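PDB 1T71: putative phosphatase/phosphodiesterase MPN_349 from Mycoplasma pneumoniae M129, which binds two iron ions and probably hydrolyses phosphate esters, perhaps as a 2',3'-cyclic-nucleotide 3'-phosphodiesterase. Local coordinates for residues R119-L123 / L141-K147; P137-K142 / A167-F172; L191-G197 / K256-A262. One frame throughout, in Å; residues are numbered along the deposited sequence.

In the fold
Contacts 1 and 2 adjoin, their centres 9 Å apart, and share L141 and K142 of helix 137-145. In contact 1 that helix lies over strand 117-124; in contact 2 it lies beside helix 162-172. The two also touch directly, L123 CD1 meeting F168 CZ at 3.8 Å. Both are partly buried, but contact 1 is thinly aliphatic with a cationic end, while contact 2 is dominated by phenylalanine rings. Contact 3, about 20 Å from contact 1 between centres, lies at the surface and joins edge strands of the two mixed sheets. Of the three, it alone has a hydrogen bond between its segments, set beside a small aliphatic patch.

Contact 1. Residues R119-L123 / L141-K147; sequences RITNL and LKELILK
L141 begins the contact by offering its CB to the end of L123. L123 CD1 comes to 3.9 Å of L141 CB, the two side chains crossing at about a right angle. The L123 side chain is also about 7 Å from that of H158, an iron ligand, and about 12 Å from a bound iron. One helical turn on, L144 extends its CG anti to the backbone N (chi1 -173°), which carries both methyls toward the strand. L144 CD2 meets T121 tip to tip, 3.6 Å from T121 OG1, a hydroxyl hydrogen-bonded to S108 OG. This is the beta-alpha part of a beta-alpha-beta unit: strand 117-124, helix 137-145 and strand 152-158. The axes of segments 119-123 and 141-145 run nearly antiparallel (164°), 11.3 Å apart at closest approach. L144 CD1 turns to the R119 guanidinium, 3.4 Å from R119 NH2, approaching obliquely. Farther along the chain, K147 folds back through three bent torsions toward the same guanidinium. This lysine is poorly ordered and its NZ is modelled implausibly close to the like-charged group, so the placing of its whole end, CE and NZ, over the guanidinium face is doubtful.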
# COMPACT_ATOMS: atom_id res chain seq x y z
N ARG A 119 -4.70 0.50 -15.49
CA ARG A 119 -3.98 -0.68 -15.03
C ARG A 119 -3.42 -0.47 -13.62
O ARG A 119 -2.91 0.60 -13.30
CB ARG A 119 -2.84 -0.99 -16.00
CG ARG A 119 -2.36 -2.41 -15.95
CD ARG A 119 -1.33 -2.69 -17.04
NE ARG A 119 -1.10 -4.12 -17.16
CZ ARG A 119 -1.76 -4.92 -17.99
NH1 ARG A 119 -2.69 -4.43 -18.80
NH2 ARG A 119 -1.49 -6.22 -18.01
N ILE A 120 -3.54 -1.49 -12.78
CA ILE A 120 -3.01 -1.42 -11.42
C ILE A 120 -2.06 -2.60 -11.26
O ILE A 120 -2.44 -3.75 -11.45
CB ILE A 120 -4.11 -1.53 -10.34
CG1 ILE A 120 -5.07 -0.34 -10.43
CG2 ILE A 120 -3.46 -1.55 -8.95
CD1 ILE A 120 -6.20 -0.39 -9.41
N THR A 121 -0.81 -2.29 -10.93
CA THR A 121 0.23 -3.30 -10.76
C THR A 121 0.89 -3.20 -9.38
O THR A 121 1.13 -2.10 -8.87
CB THR A 121 1.31 -3.14 -11.85
OG1 THR A 121 0.70 -3.26 -13.14
CG2 THR A 121 2.38 -4.22 -11.72
N ASN A 122 1.18 -4.36 -8.80
CA ASN A 122 1.80 -4.48 -7.48
C ASN A 122 3.08 -5.29 -7.66
O ASN A 122 3.08 -6.32 -8.32
CB ASN A 122 0.81 -5.18 -6.53
CG ASN A 122 1.34 -5.35 -5.10
OD1 ASN A 122 2.07 -4.49 -4.58
ND2 ASN A 122 0.94 -6.44 -4.46
N LEU A 123 4.18 -4.81 -7.08
CA LEU A 123 5.46 -5.50 -7.20
C LEU A 123 6.21 -5.52 -5.87
O LEU A 123 5.98 -4.67 -5.01
CB LEU A 123 6.34 -4.82 -8.25
CG LEU A 123 5.86 -4.84 -9.70
CD1 LEU A 123 6.38 -3.60 -10.43
CD2 LEU A 123 6.35 -6.12 -10.38
N LEU A 141 8.30 -5.29 -14.78
CA LEU A 141 7.47 -4.15 -15.13
C LEU A 141 7.80 -3.62 -16.52
O LEU A 141 6.91 -3.16 -17.23
CB LEU A 141 7.64 -3.04 -14.08
CG LEU A 141 6.67 -1.85 -14.12
CD1 LEU A 141 7.14 -0.83 -15.11
CD2 LEU A 141 5.26 -2.32 -14.48
N LYS A 142 9.07 -3.71 -16.91
CA LYS A 142 9.50 -3.26 -18.23
C LYS A 142 8.76 -4.06 -19.31
O LYS A 142 8.17 -3.48 -20.23
CB LYS A 142 11.01 -3.44 -18.37
CG LYS A 142 11.70 -2.47 -19.31
CD LYS A 142 11.74 -2.99 -20.73
CE LYS A 142 12.58 -2.07 -21.62
NZ LYS A 142 13.99 -1.91 -21.17
N GLU A 143 8.80 -5.38 -19.19
CA GLU A 143 8.11 -6.26 -20.14
C GLU A 143 6.62 -5.96 -20.20
O GLU A 143 6.03 -5.94 -21.28
CB GLU A 143 8.29 -7.73 -19.76
CG GLU A 143 9.58 -8.34 -20.23
CD GLU A 143 9.43 -9.83 -20.49
OE1 GLU A 143 10.43 -10.46 -20.92
OE2 GLU A 143 8.32 -10.36 -20.27
N LEU A 144 6.01 -5.73 -19.04
CA LEU A 144 4.59 -5.43 -19.00
C LEU A 144 4.33 -4.12 -19.74
O LEU A 144 3.38 -4.02 -20.51
CB LEU A 144 4.12 -5.31 -17.54
CG LEU A 144 2.61 -5.17 -17.33
CD1 LEU A 144 1.90 -6.44 -17.79
CD2 LEU A 144 2.32 -4.91 -15.86
N ILE A 145 5.18 -3.12 -19.50
CA ILE A 145 5.03 -1.82 -20.15
C ILE A 145 5.07 -1.96 -21.67
O ILE A 145 4.26 -1.36 -22.39
CB ILE A 145 6.15 -0.84 -19.75
CG1 ILE A 145 6.10 -0.55 -18.25
CG2 ILE A 145 6.02 0.45 -20.56
CD1 ILE A 145 4.85 0.15 -17.80
N LEU A 146 6.02 -2.75 -22.16
CA LEU A 146 6.18 -2.96 -23.59
C LEU A 146 4.97 -3.63 -24.22
O LEU A 146 4.84 -3.68 -25.44
CB LEU A 146 7.45 -3.77 -23.86
CG LEU A 146 8.74 -3.07 -23.41
CD1 LEU A 146 9.95 -3.97 -23.64
CD2 LEU A 146 8.90 -1.76 -24.17
N LYS A 147 4.08 -4.15 -23.38
CA LYS A 147 2.85 -4.78 -23.86
C LYS A 147 1.91 -3.66 -24.35
O LYS A 147 0.98 -3.89 -25.12
CB LYS A 147 2.22 -5.60 -22.74
CG LYS A 147 0.82 -6.11 -23.02
CD LYS A 147 -0.23 -5.04 -22.76
CE LYS A 147 -0.25 -4.62 -21.30
NZ LYS A 147 -0.53 -5.77 -20.41

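Contact 2. Residues P137-K142 / A167-F172; sequences PFKVLK and AFCMAF
F138 and F168 form an edge-to-face aromatic pair: the F168 edge points at the F138 face, with centroids 5.3 Å apart and planes at 65°. F168 CD2 stands almost over the centre of that face. A CH-pi contact makes the second aromatic interaction, L141 CD1 lying over the F172 face, 3.5 Å from the centroid. L141 and F172 pass one another, pointing opposite ways, and L141 CD1 is tightly packed, 3.2 Å from F172 CD2. Shape complementarity comes from F138, a knob in the hole bounded by A167, F168, A171 and F172. Its chi1 of -70° sets CG anti to the carbonyl carbon, and the ring reaches across to the alanines; A171 CB meets the F138 ring edge, 4.1 Å from F138 CE1. Carbonyl groups also meet ring edges: F138 O lies 3.2 Å from F172 CZ, near the plane of that ring. The helices lie on neighbouring crossovers of the alpha/beta fold, and segments 137-142 and 167-172 run at 27° to each other; F168 also stacks on F157 of strand 152-158. With rings and methyls filling the interface, helix pairing rests on van der Waals and aromatic contacts, while K142 contributes its backbone N and CB beside F172.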
# COMPACT_ATOMS: atom_id res chain seq x y z
N PRO A 137 11.87 -6.99 -10.33
CA PRO A 137 10.79 -6.01 -10.47
C PRO A 137 10.99 -5.11 -11.69
O PRO A 137 10.05 -4.82 -12.43
CB PRO A 137 10.86 -5.20 -9.18
CG PRO A 137 11.73 -6.02 -8.26
CD PRO A 137 12.71 -6.66 -9.17
N PHE A 138 12.22 -4.65 -11.87
CA PHE A 138 12.57 -3.77 -12.99
C PHE A 138 12.28 -4.46 -14.32
O PHE A 138 11.60 -3.92 -15.19
CB PHE A 138 14.05 -3.38 -12.92
CG PHE A 138 14.38 -2.45 -11.79
CD1 PHE A 138 14.47 -1.07 -12.00
CD2 PHE A 138 14.59 -2.94 -10.50
CE1 PHE A 138 14.75 -0.20 -10.95
CE2 PHE A 138 14.87 -2.07 -9.44
CZ PHE A 138 14.95 -0.70 -9.66
N LYS A 139 12.80 -5.67 -14.47
CA LYS A 139 12.59 -6.42 -15.70
C LYS A 139 11.12 -6.76 -15.91
O LYS A 139 10.58 -6.56 -17.00
CB LYS A 139 13.44 -7.70 -15.69
CG LYS A 139 14.92 -7.41 -15.53
CD LYS A 139 15.78 -8.64 -15.71
CE LYS A 139 17.25 -8.27 -15.56
NZ LYS A 139 18.15 -9.43 -15.80
N VAL A 140 10.46 -7.25 -14.87
CA VAL A 140 9.04 -7.60 -14.98
C VAL A 140 8.16 -6.45 -15.43
O VAL A 140 7.35 -6.60 -16.34
CB VAL A 140 8.49 -8.13 -13.63
CG1 VAL A 140 6.96 -8.26 -13.70
CG2 VAL A 140 9.11 -9.49 -13.31
N LEU A 141 8.30 -5.29 -14.78
CA LEU A 141 7.47 -4.15 -15.13
C LEU A 141 7.80 -3.62 -16.52
O LEU A 141 6.91 -3.16 -17.23
CB LEU A 141 7.64 -3.04 -14.08
CG LEU A 141 6.67 -1.85 -14.12
CD1 LEU A 141 7.14 -0.83 -15.11
CD2 LEU A 141 5.26 -2.32 -14.48
N LYS A 142 9.07 -3.71 -16.91
CA LYS A 142 9.50 -3.26 -18.23
C LYS A 142 8.76 -4.06 -19.31
O LYS A 142 8.17 -3.48 -20.23
CB LYS A 142 11.01 -3.44 -18.37
CG LYS A 142 11.70 -2.47 -19.31
CD LYS A 142 11.74 -2.99 -20.73
CE LYS A 142 12.58 -2.07 -21.62
NZ LYS A 142 13.99 -1.91 -21.17
N ALA A 167 15.60 4.33 -7.44
CA ALA A 167 16.20 3.82 -8.66
C ALA A 167 15.04 3.41 -9.57
O ALA A 167 15.07 3.59 -10.78
CB ALA A 167 17.08 2.62 -8.37
N PHE A 168 13.99 2.86 -8.95
CA PHE A 168 12.81 2.41 -9.67
C PHE A 168 12.13 3.65 -10.26
O PHE A 168 11.68 3.63 -11.40
CB PHE A 168 11.87 1.68 -8.69
CG PHE A 168 10.75 0.91 -9.36
CD1 PHE A 168 9.50 1.50 -9.57
CD2 PHE A 168 10.95 -0.40 -9.77
CE1 PHE A 168 8.46 0.78 -10.16
CE2 PHE A 168 9.91 -1.13 -10.37
CZ PHE A 168 8.67 -0.54 -10.56
N CYS A 169 12.08 4.72 -9.48
CA CYS A 169 11.47 5.97 -9.92
C CYS A 169 12.21 6.51 -11.14
O CYS A 169 11.61 6.95 -12.12
CB CYS A 169 11.54 7.01 -8.79
SG CYS A 169 10.99 8.69 -9.27
N MET A 170 13.54 6.47 -11.07
CA MET A 170 14.37 6.97 -12.15
C MET A 170 14.22 6.15 -13.42
O MET A 170 14.29 6.68 -14.54
CB MET A 170 15.83 7.00 -11.70
CG MET A 170 16.55 8.25 -12.15
SD MET A 170 16.23 9.70 -11.13
CE MET A 170 14.48 9.97 -11.33
N ALA A 171 14.00 4.85 -13.26
CA ALA A 171 13.86 3.95 -14.39
C ALA A 171 12.53 4.08 -15.14
O ALA A 171 12.52 4.08 -16.37
CB ALA A 171 14.04 2.51 -13.93
N PHE A 172 11.42 4.19 -14.42
CA PHE A 172 10.11 4.25 -15.07
C PHE A 172 9.34 5.57 -14.99
O PHE A 172 8.17 5.62 -15.35
CB PHE A 172 9.21 3.15 -14.49
CG PHE A 172 9.79 1.77 -14.60
CD1 PHE A 172 10.48 1.20 -13.53
CD2 PHE A 172 9.67 1.04 -15.78
CE1 PHE A 172 11.03 -0.07 -13.63
CE2 PHE A 172 10.22 -0.24 -15.90
CZ PHE A 172 10.90 -0.80 -14.81

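Contact 3. Residues L191-G197 / K256-A262; sequences LRITPKG and KVIKTEA
G197 O receives the backbone N-H of V257 in a nearly straight bond, 2.9 Å long with an N-H...O angle of 173°, the donor standing 26° from the carbonyl plane. G197 closes the type I beta turn that starts at T194, with its N bonded to T194 O, and its positive phi suits glycine. T194 OG1 steadies the turn: it accepts from K196 N in an ST turn, and is also hydrogen-bonded to S198 N and to D173 OD2. Before the turn, I193 points across at the second segment. Its CG1 is 3.9 Å from V257 CG1 and equally far from T260 CG2, while I193 CD1 reaches the backbone, 3.5 Å from I258 C. V257 helps by holding CG1 anti to its backbone N (chi1 172°), on the side where I193 lies. L191 fills the far end; its CD1 packs against the E261-A262 peptide, 3.4 Å from A262 N, and its CD2 is 4.0 Å from T260 CB. Two sheet edges meet here, strand 192-193 and strand 259-267 each being outermost in its own mixed sheet of the calcineurin-like fold. The second strand enters its sheet through a classic beta bulge, I258 and K259 both facing E249 of strand 241-249. R192 NE is bonded to I193 O at 2.9 Å. Between these two segments, one backbone bond near the turn and aliphatic contacts of I193 and L191 make the join, while R192, K259 and E261 start out away from it, E261 OE2 being hydrogen-bonded to Y33 OH.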
# COMPACT_ATOMS: atom_id res chain seq x y z
N LEU A 191 6.35 13.29 -1.84
CA LEU A 191 5.28 13.47 -2.82
C LEU A 191 5.42 14.62 -3.81
O LEU A 191 5.68 15.76 -3.43
CB LEU A 191 3.93 13.62 -2.11
CG LEU A 191 2.68 12.91 -2.65
CD1 LEU A 191 1.47 13.79 -2.37
CD2 LEU A 191 2.78 12.63 -4.14
N ARG A 192 5.23 14.31 -5.09
CA ARG A 192 5.28 15.33 -6.14
C ARG A 192 4.90 14.78 -7.50
O ARG A 192 4.86 13.56 -7.72
CB ARG A 192 6.68 15.94 -6.26
CG ARG A 192 7.71 15.02 -6.92
CD ARG A 192 9.00 15.77 -7.25
NE ARG A 192 8.84 16.66 -8.40
CZ ARG A 192 9.79 17.47 -8.87
NH1 ARG A 192 10.99 17.51 -8.28
NH2 ARG A 192 9.55 18.23 -9.93
N ILE A 193 4.60 15.71 -8.41
CA ILE A 193 4.31 15.38 -9.79
C ILE A 193 5.75 15.45 -10.29
O ILE A 193 6.45 16.42 -9.99
CB ILE A 193 3.47 16.48 -10.47
CG1 ILE A 193 2.06 16.51 -9.86
CG2 ILE A 193 3.41 16.25 -11.98
CD1 ILE A 193 1.13 17.54 -10.48
N THR A 194 6.22 14.44 -11.02
CA THR A 194 7.60 14.43 -11.50
C THR A 194 7.78 15.33 -12.72
O THR A 194 6.80 15.75 -13.34
CB THR A 194 8.05 13.01 -11.89
OG1 THR A 194 7.36 12.60 -13.07
CG2 THR A 194 7.75 12.00 -10.76
N PRO A 195 9.04 15.63 -13.09
CA PRO A 195 9.33 16.47 -14.25
C PRO A 195 8.82 15.83 -15.54
O PRO A 195 8.77 16.49 -16.58
CB PRO A 195 10.85 16.58 -14.24
CG PRO A 195 11.19 16.45 -12.78
CD PRO A 195 10.27 15.33 -12.34
N LYS A 196 8.47 14.54 -15.45
CA LYS A 196 7.96 13.79 -16.60
C LYS A 196 6.44 13.63 -16.58
O LYS A 196 5.87 12.98 -17.45
CB LYS A 196 8.59 12.40 -16.68
CG LYS A 196 9.77 12.26 -17.63
CD LYS A 196 11.09 12.56 -16.96
CE LYS A 196 12.25 12.13 -17.85
NZ LYS A 196 12.19 10.68 -18.20
N GLY A 197 5.79 14.17 -15.56
CA GLY A 197 4.34 14.08 -15.51
C GLY A 197 3.73 12.93 -14.75
O GLY A 197 2.53 12.67 -14.90
N LYS A 256 -1.47 12.72 -17.92
CA LYS A 256 -0.38 13.19 -17.07
C LYS A 256 -1.05 13.51 -15.74
O LYS A 256 -2.24 13.86 -15.70
CB LYS A 256 0.23 14.48 -17.63
CG LYS A 256 0.81 14.36 -19.02
CD LYS A 256 1.95 13.36 -19.05
CE LYS A 256 2.61 13.33 -20.42
NZ LYS A 256 3.73 12.36 -20.47
N VAL A 257 -0.31 13.39 -14.64
CA VAL A 257 -0.88 13.72 -13.35
C VAL A 257 -0.94 15.23 -13.30
O VAL A 257 0.03 15.92 -13.62
CB VAL A 257 -0.01 13.18 -12.19
CG1 VAL A 257 -0.53 13.72 -10.86
CG2 VAL A 257 -0.05 11.66 -12.19
N ILE A 258 -2.09 15.75 -12.89
CA ILE A 258 -2.31 17.18 -12.82
C ILE A 258 -2.26 17.74 -11.41
O ILE A 258 -2.08 18.94 -11.22
CB ILE A 258 -3.68 17.53 -13.46
CG1 ILE A 258 -3.59 17.38 -14.98
CG2 ILE A 258 -4.11 18.94 -13.08
CD1 ILE A 258 -4.90 17.65 -15.68
N LYS A 259 -2.42 16.87 -10.42
CA LYS A 259 -2.40 17.31 -9.04
C LYS A 259 -2.16 16.18 -8.06
O LYS A 259 -2.52 15.03 -8.32
CB LYS A 259 -3.72 18.02 -8.72
CG LYS A 259 -3.93 18.35 -7.25
CD LYS A 259 -5.00 19.43 -7.05
CE LYS A 259 -4.53 20.78 -7.61
NZ LYS A 259 -5.41 21.92 -7.18
N THR A 260 -1.53 16.51 -6.93
CA THR A 260 -1.25 15.55 -5.88
C THR A 260 -1.22 16.25 -4.54
O THR A 260 -0.82 17.41 -4.44
CB THR A 260 0.12 14.85 -6.06
OG1 THR A 260 1.16 15.83 -6.00
CG2 THR A 260 0.17 14.11 -7.37
N GLU A 261 -1.63 15.53 -3.50
CA GLU A 261 -1.64 16.07 -2.15
C GLU A 261 -1.54 14.91 -1.17
O GLU A 261 -2.22 13.89 -1.33
CB GLU A 261 -2.93 16.84 -1.88
CG GLU A 261 -2.87 17.66 -0.60
CD GLU A 261 -4.23 18.16 -0.15
OE1 GLU A 261 -4.96 18.74 -0.98
OE2 GLU A 261 -4.56 17.99 1.04
N ALA A 262 -0.70 15.05 -0.15
CA ALA A 262 -0.55 14.01 0.85
C ALA A 262 -1.73 14.06 1.82
O ALA A 262 -2.17 15.14 2.22
CB ALA A 262 0.75 14.22 1.62